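Local coordinates for putative lipoprotein (Clostridium perfringens ATCC 13124, PDB 4R7R), which is of unknown function but belongs to a family of uncharacterised bacterial proteins and, as a putative lipoprotein, is probably tethered to the cell membrane by a lipid anchor, at residues S6-L14 / L93-Y104. Residues are numbered along the deposited sequence; the frame is centred on the assembly and turned at random.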
ATOM      1  N   SER A   6     -11.560  10.191  10.593  1.00 67.27           N
ATOM      2  CA  SER A   6     -10.174  10.050  10.188  1.00 59.06           C
ATOM      3  C   SER A   6     -10.020   9.549   8.753  1.00 52.22           C
ATOM      4  O   SER A   6     -10.745   8.665   8.293  1.00 54.05           O
ATOM      5  CB  SER A   6      -9.443   9.114  11.150  1.00 58.04           C
ATOM      6  OG  SER A   6     -10.138   7.887  11.286  1.00 61.45           O
ATOM      7  N   LEU A   7      -9.062  10.137   8.052  1.00 46.02           N
ATOM      8  CA  LEU A   7      -8.738   9.708   6.705  1.00 42.06           C
ATOM      9  C   LEU A   7      -7.689   8.610   6.752  1.00 38.85           C
ATOM     10  O   LEU A   7      -7.448   7.937   5.756  1.00 35.71           O
ATOM     11  CB  LEU A   7      -8.246  10.894   5.874  1.00 37.83           C
ATOM     12  CG  LEU A   7      -9.244  12.055   5.861  1.00 39.87           C
ATOM     13  CD1 LEU A   7      -8.619  13.285   5.259  1.00 35.48           C
ATOM     14  CD2 LEU A   7     -10.472  11.658   5.077  1.00 39.23           C
ATOM     15  N   ASN A   8      -7.085   8.415   7.922  1.00 31.44           N
ATOM     16  CA  ASN A   8      -6.011   7.440   8.062  1.00 31.42           C
ATOM     17  C   ASN A   8      -6.343   6.211   8.906  1.00 35.14           C
ATOM     18  O   ASN A   8      -5.428   5.526   9.374  1.00 34.55           O
ATOM     19  CB  ASN A   8      -4.793   8.113   8.667  1.00 30.21           C
ATOM     20  CG  ASN A   8      -5.047   8.594  10.061  1.00 34.22           C
ATOM     21  OD1 ASN A   8      -6.187   8.883  10.424  1.00 38.36           O
ATOM     22  ND2 ASN A   8      -3.995   8.670  10.863  1.00 33.64           N
ATOM     23  N   TYR A   9      -7.635   5.944   9.103  1.00 29.02           N
ATOM     24  CA  TYR A   9      -8.094   4.858   9.960  1.00 29.89           C
ATOM     25  C   TYR A   9      -7.350   3.539   9.748  1.00 29.30           C
ATOM     26  O   TYR A   9      -6.826   2.964  10.707  1.00 32.16           O
ATOM     27  CB  TYR A   9      -9.600   4.624   9.764  1.00 29.85           C
ATOM     28  CG  TYR A   9     -10.180   3.528  10.644  1.00 30.60           C
ATOM     29  CD1 TYR A   9     -10.329   2.216  10.167  1.00 28.11           C
ATOM     30  CD2 TYR A   9     -10.590   3.803  11.956  1.00 33.29           C
ATOM     31  CE1 TYR A   9     -10.862   1.215  10.977  1.00 29.14           C
ATOM     32  CE2 TYR A   9     -11.132   2.798  12.774  1.00 34.25           C
ATOM     33  CZ  TYR A   9     -11.258   1.519  12.274  1.00 33.97           C
ATOM     34  OH  TYR A   9     -11.777   0.536  13.072  1.00 38.02           O
ATOM     35  N   HIS A  10      -7.298   3.060   8.507  1.00 26.93           N
ATOM     36  CA  HIS A  10      -6.789   1.713   8.260  1.00 27.27           C
ATOM     37  C   HIS A  10      -5.274   1.669   8.325  1.00 28.61           C
ATOM     38  O   HIS A  10      -4.691   0.635   8.661  1.00 30.07           O
ATOM     39  CB  HIS A  10      -7.250   1.173   6.899  1.00 24.28           C
ATOM     40  CG  HIS A  10      -8.694   0.783   6.847  1.00 23.24           C
ATOM     41  ND1 HIS A  10      -9.274  -0.057   7.774  1.00 23.60           N
ATOM     42  CD2 HIS A  10      -9.667   1.106   5.967  1.00 20.09           C
ATOM     43  CE1 HIS A  10     -10.549  -0.231   7.467  1.00 23.67           C
ATOM     44  NE2 HIS A  10     -10.812   0.467   6.375  1.00 22.68           N
ATOM     45  N   THR A  11      -4.635   2.781   7.986  1.00 29.15           N
ATOM     46  CA  THR A  11      -3.170   2.848   7.994  1.00 31.22           C
ATOM     47  C   THR A  11      -2.621   2.818   9.420  1.00 33.27           C
ATOM     48  O   THR A  11      -1.616   2.173   9.697  1.00 34.80           O
ATOM     49  CB  THR A  11      -2.667   4.115   7.283  1.00 29.99           C
ATOM     50  OG1 THR A  11      -3.228   4.165   5.964  1.00 28.57           O
ATOM     51  CG2 THR A  11      -1.146   4.129   7.210  1.00 28.26           C
ATOM     52  N   LYS A  12      -3.302   3.516  10.320  1.00 35.90           N
ATOM     53  CA  LYS A  12      -2.956   3.499  11.732  1.00 40.46           C
ATOM     54  C   LYS A  12      -3.038   2.073  12.296  1.00 40.55           C
ATOM     55  O   LYS A  12      -2.173   1.652  13.072  1.00 41.28           O
ATOM     56  CB  LYS A  12      -3.874   4.463  12.493  1.00 46.88           C
ATOM     57  CG  LYS A  12      -3.954   4.247  13.987  1.00 55.41           C
ATOM     58  CD  LYS A  12      -4.622   5.437  14.654  1.00 61.23           C
ATOM     59  CE  LYS A  12      -3.945   6.734  14.225  1.00 64.07           C
ATOM     60  NZ  LYS A  12      -4.186   7.849  15.185  1.00 69.84           N
ATOM     61  N   ASN A  13      -4.053   1.322  11.881  1.00 36.72           N
ATOM     62  CA  ASN A  13      -4.196  -0.054  12.332  1.00 37.83           C
ATOM     63  C   ASN A  13      -3.124  -0.958  11.758  1.00 36.09           C
ATOM     64  O   ASN A  13      -2.586  -1.813  12.457  1.00 39.66           O
ATOM     65  CB  ASN A  13      -5.582  -0.590  11.986  1.00 33.85           C
ATOM     66  CG  ASN A  13      -6.649  -0.047  12.915  1.00 37.78           C
ATOM     67  OD1 ASN A  13      -6.340   0.435  14.010  1.00 37.28           O
ATOM     68  ND2 ASN A  13      -7.906  -0.111  12.487  1.00 36.66           N
ATOM     69  N   LEU A  14      -2.802  -0.758  10.489  1.00 32.21           N
ATOM     70  CA  LEU A  14      -1.763  -1.552   9.867  1.00 32.25           C
ATOM     71  C   LEU A  14      -0.442  -1.228  10.540  1.00 36.38           C
ATOM     72  O   LEU A  14       0.332  -2.124  10.892  1.00 37.06           O
ATOM     73  CB  LEU A  14      -1.686  -1.278   8.368  1.00 29.15           C
ATOM     74  CG  LEU A  14      -0.546  -2.018   7.672  1.00 28.31           C
ATOM     75  CD1 LEU A  14      -0.762  -3.516   7.805  1.00 27.30           C
ATOM     76  CD2 LEU A  14      -0.436  -1.599   6.214  1.00 26.43           C
ATOM     77  N   LEU A  93      -5.607   1.689   0.702  1.00 22.02           N
ATOM     78  CA  LEU A  93      -5.124   0.790   1.732  1.00 23.58           C
ATOM     79  C   LEU A  93      -6.307   0.371   2.602  1.00 25.36           C
ATOM     80  O   LEU A  93      -7.080   1.229   3.087  1.00 26.15           O
ATOM     81  CB  LEU A  93      -4.030   1.477   2.569  1.00 24.56           C
ATOM     82  CG  LEU A  93      -3.141   0.640   3.504  1.00 22.86           C
ATOM     83  CD1 LEU A  93      -1.874   1.418   3.849  1.00 21.88           C
ATOM     84  CD2 LEU A  93      -3.874   0.233   4.783  1.00 22.27           C
ATOM     85  N   TYR A  94      -6.448  -0.940   2.805  1.00 24.69           N
ATOM     86  CA  TYR A  94      -7.606  -1.464   3.514  1.00 25.45           C
ATOM     87  C   TYR A  94      -7.388  -2.917   3.931  1.00 26.05           C
ATOM     88  O   TYR A  94      -6.545  -3.611   3.341  1.00 23.79           O
ATOM     89  CB  TYR A  94      -8.860  -1.325   2.643  1.00 24.51           C
ATOM     90  CG  TYR A  94      -8.768  -1.944   1.263  1.00 23.23           C
ATOM     91  CD1 TYR A  94      -9.264  -3.219   1.025  1.00 22.65           C
ATOM     92  CD2 TYR A  94      -8.204  -1.244   0.192  1.00 22.15           C
ATOM     93  CE1 TYR A  94      -9.193  -3.797  -0.240  1.00 23.28           C
ATOM     94  CE2 TYR A  94      -8.133  -1.801  -1.068  1.00 21.74           C
ATOM     95  CZ  TYR A  94      -8.630  -3.079  -1.286  1.00 24.26           C
ATOM     96  OH  TYR A  94      -8.570  -3.648  -2.544  1.00 25.00           O
ATOM     97  N   PRO A  95      -8.124  -3.376   4.968  1.00 24.96           N
ATOM     98  CA  PRO A  95      -7.998  -4.789   5.333  1.00 24.83           C
ATOM     99  C   PRO A  95      -8.597  -5.630   4.221  1.00 24.73           C
ATOM    100  O   PRO A  95      -9.522  -5.168   3.529  1.00 23.79           O
ATOM    101  CB  PRO A  95      -8.788  -4.908   6.649  1.00 26.38           C
ATOM    102  CG  PRO A  95      -9.677  -3.716   6.695  1.00 25.44           C
ATOM    103  CD  PRO A  95      -9.057  -2.641   5.841  1.00 24.54           C
ATOM    104  N   TRP A  96      -8.075  -6.838   4.041  1.00 25.15           N
ATOM    105  CA  TRP A  96      -8.420  -7.651   2.874  1.00 27.35           C
ATOM    106  C   TRP A  96      -9.908  -7.992   2.805  1.00 26.81           C
ATOM    107  O   TRP A  96     -10.457  -8.213   1.734  1.00 27.45           O
ATOM    108  CB  TRP A  96      -7.603  -8.942   2.882  1.00 32.47           C
ATOM    109  CG  TRP A  96      -8.096  -9.909   3.908  1.00 39.17           C
ATOM    110  CD1 TRP A  96      -8.083  -9.744   5.270  1.00 40.63           C
ATOM    111  CD2 TRP A  96      -8.703 -11.181   3.662  1.00 43.65           C
ATOM    112  NE1 TRP A  96      -8.636 -10.841   5.880  1.00 44.57           N
ATOM    113  CE2 TRP A  96      -9.024 -11.738   4.920  1.00 46.21           C
ATOM    114  CE3 TRP A  96      -9.000 -11.904   2.502  1.00 47.90           C
ATOM    115  CZ2 TRP A  96      -9.626 -12.992   5.053  1.00 52.24           C
ATOM    116  CZ3 TRP A  96      -9.600 -13.158   2.632  1.00 52.74           C
ATOM    117  CH2 TRP A  96      -9.910 -13.687   3.900  1.00 54.96           C
ATOM    118  N   ASP A  97     -10.554  -8.050   3.961  1.00 26.77           N
ATOM    119  CA  ASP A  97     -11.937  -8.499   4.040  1.00 29.32           C
ATOM    120  C   ASP A  97     -12.894  -7.342   4.333  1.00 28.79           C
ATOM    121  O   ASP A  97     -14.054  -7.562   4.687  1.00 30.55           O
ATOM    122  CB  ASP A  97     -12.081  -9.593   5.121  1.00 30.97           C
ATOM    123  CG  ASP A  97     -11.771  -9.072   6.531  1.00 32.45           C
ATOM    124  OD1 ASP A  97     -12.292  -9.648   7.526  1.00 35.47           O
ATOM    125  OD2 ASP A  97     -11.003  -8.079   6.638  1.00 30.38           O
ATOM    126  N   SER A  98     -12.419  -6.109   4.232  1.00 27.39           N
ATOM    127  CA  SER A  98     -13.348  -5.006   4.395  1.00 28.93           C
ATOM    128  C   SER A  98     -12.922  -3.757   3.679  1.00 28.47           C
ATOM    129  O   SER A  98     -12.092  -2.991   4.183  1.00 28.97           O
ATOM    130  CB  SER A  98     -13.561  -4.672   5.852  1.00 31.13           C
ATOM    131  OG  SER A  98     -14.531  -3.647   5.906  1.00 34.36           O
ATOM    132  N   ASP A  99     -13.528  -3.551   2.517  1.00 26.92           N
ATOM    133  CA  ASP A  99     -13.164  -2.460   1.640  1.00 28.97           C
ATOM    134  C   ASP A  99     -14.316  -1.471   1.480  1.00 31.34           C
ATOM    135  O   ASP A  99     -14.384  -0.758   0.478  1.00 33.12           O
ATOM    136  CB  ASP A  99     -12.721  -3.003   0.268  1.00 28.46           C
ATOM    137  CG  ASP A  99     -13.875  -3.648  -0.542  1.00 43.02           C
ATOM    138  OD1 ASP A  99     -13.676  -3.898  -1.757  1.00 44.08           O
ATOM    139  OD2 ASP A  99     -14.973  -3.910   0.009  1.00 42.00           O
ATOM    140  N   VAL A 100     -15.225  -1.430   2.452  1.00 31.37           N
ATOM    141  CA  VAL A 100     -16.328  -0.480   2.359  1.00 31.90           C
ATOM    142  C   VAL A 100     -15.785   0.939   2.399  1.00 30.35           C
ATOM    143  O   VAL A 100     -16.338   1.839   1.765  1.00 30.58           O
ATOM    144  CB  VAL A 100     -17.389  -0.664   3.484  1.00 29.92           C
ATOM    145  CG1 VAL A 100     -18.106  -1.985   3.310  1.00 30.72           C
ATOM    146  CG2 VAL A 100     -16.772  -0.542   4.881  1.00 28.07           C
ATOM    147  N   ARG A 101     -14.696   1.135   3.134  1.00 28.50           N
ATOM    148  CA  ARG A 101     -14.075   2.448   3.208  1.00 28.47           C
ATOM    149  C   ARG A 101     -12.563   2.319   3.267  1.00 29.08           C
ATOM    150  O   ARG A 101     -11.978   2.002   4.306  1.00 29.61           O
ATOM    151  CB  ARG A 101     -14.584   3.227   4.414  1.00 28.41           C
ATOM    152  CG  ARG A 101     -13.865   4.537   4.628  1.00 28.89           C
ATOM    153  CD  ARG A 101     -13.454   4.656   6.087  1.00 30.21           C
ATOM    154  NE  ARG A 101     -12.456   5.695   6.337  1.00 29.51           N
ATOM    155  CZ  ARG A 101     -11.148   5.502   6.238  1.00 28.37           C
ATOM    156  NH1 ARG A 101     -10.305   6.502   6.506  1.00 29.86           N
ATOM    157  NH2 ARG A 101     -10.683   4.307   5.873  1.00 24.87           N
ATOM    158  N   LYS A 102     -11.935   2.554   2.127  1.00 28.08           N
ATOM    159  CA  LYS A 102     -10.495   2.463   2.027  1.00 27.28           C
ATOM    160  C   LYS A 102      -9.860   3.752   2.515  1.00 27.47           C
ATOM    161  O   LYS A 102     -10.493   4.801   2.466  1.00 30.46           O
ATOM    162  CB  LYS A 102     -10.082   2.187   0.579  1.00 26.81           C
ATOM    163  CG  LYS A 102     -10.869   1.075  -0.074  1.00 26.88           C
ATOM    164  CD  LYS A 102     -10.715   1.096  -1.578  1.00 26.98           C
ATOM    165  CE  LYS A 102     -11.356  -0.148  -2.168  1.00 29.28           C
ATOM    166  NZ  LYS A 102     -11.365  -0.164  -3.652  1.00 29.40           N
ATOM    167  N   ASP A 103      -8.629   3.659   3.012  1.00 26.00           N
ATOM    168  CA  ASP A 103      -7.745   4.813   3.165  1.00 26.54           C
ATOM    169  C   ASP A 103      -7.257   5.294   1.784  1.00 25.44           C
ATOM    170  O   ASP A 103      -6.949   4.479   0.904  1.00 24.50           O
ATOM    171  CB  ASP A 103      -6.528   4.458   4.032  1.00 28.10           C
ATOM    172  CG  ASP A 103      -6.781   4.592   5.538  1.00 33.05           C
ATOM    173  OD1 ASP A 103      -7.952   4.569   6.018  1.00 35.83           O
ATOM    174  OD2 ASP A 103      -5.761   4.709   6.254  1.00 34.04           O
ATOM    175  N   TYR A 104      -7.172   6.605   1.591  1.00 25.07           N
ATOM    176  CA  TYR A 104      -6.637   7.151   0.346  1.00 25.64           C
ATOM    177  C   TYR A 104      -5.424   7.991   0.672  1.00 26.80           C
ATOM    178  O   TYR A 104      -5.492   8.890   1.528  1.00 31.05           O
ATOM    179  CB  TYR A 104      -7.686   7.992  -0.406  1.00 28.66           C
ATOM    180  CG  TYR A 104      -8.861   7.194  -0.937  1.00 31.99           C
ATOM    181  CD1 TYR A 104      -8.996   6.934  -2.307  1.00 32.96           C
ATOM    182  CD2 TYR A 104      -9.840   6.692  -0.067  1.00 33.63           C
ATOM    183  CE1 TYR A 104     -10.083   6.196  -2.800  1.00 34.09           C
ATOM    184  CE2 TYR A 104     -10.921   5.944  -0.542  1.00 34.52           C
ATOM    185  CZ  TYR A 104     -11.042   5.700  -1.906  1.00 35.08           C
ATOM    186  OH  TYR A 104     -12.115   4.962  -2.366  1.00 34.16           O
TER
HETATM  187  O   HOH W   1      -8.275   8.439   3.541  1.00 35.29           O
HETATM  188  O   HOH W   2     -13.073  -0.749   4.857  1.00 22.77           O
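Asp103 receives the start of helix 9-17 on its carboxylate, a worked example of an acidic side chain from a neighbouring strand binding backbone N-H groups in the first turn of a helix. Asp103 OD1 accepts the nearly straight bond from His10 N (3.0 Å, 169°), which arrives from above the carboxylate plane. Asp103 OD2 takes Thr11 N at 2.8 Å, again from above the plane, while its anti lone pair receives Thr11 OG1 at 2.6 Å. The Thr11 hydroxyl lies beside its own backbone N (chi1 -54°), which lets both groups converge on Asp103 OD2.

His10 fits into the loop joining strands 90-95 and 103-106. Pro95 CD sits over one face of the His10 imidazole, 3.3 Å from the ring centroid, in a CH-pi contact, and Tyr9 CD1 lies over the opposite face. At the ring edge NE2 gives a weak, bent bond to Arg101 O and also meets a water held by Ser98 O and Arg101 N. Further along the helix, Leu14 CD2 packs on Leu93 CD1.

Arg101 plays two parts, meeting segment 6-14 itself and positioning Asp103: its NH1 and NH2 both grip Asp103 OD1, NH2 at 2.7 Å in a salt bridge. Arg101 NH1 also donates to Ser6 O (2.8 Å), reaching the segment leading into the helix, and Tyr9 CB lies over the rim of one face of the guanidinium. Farther out, Phe58 of strand 58-59 touches Leu7 and Thr11.

With five donor hydrogens on its two oxygens, Asp103 is probably ionised, its charge balanced by Arg101 and probably well placed to interact favourably with the helix dipole.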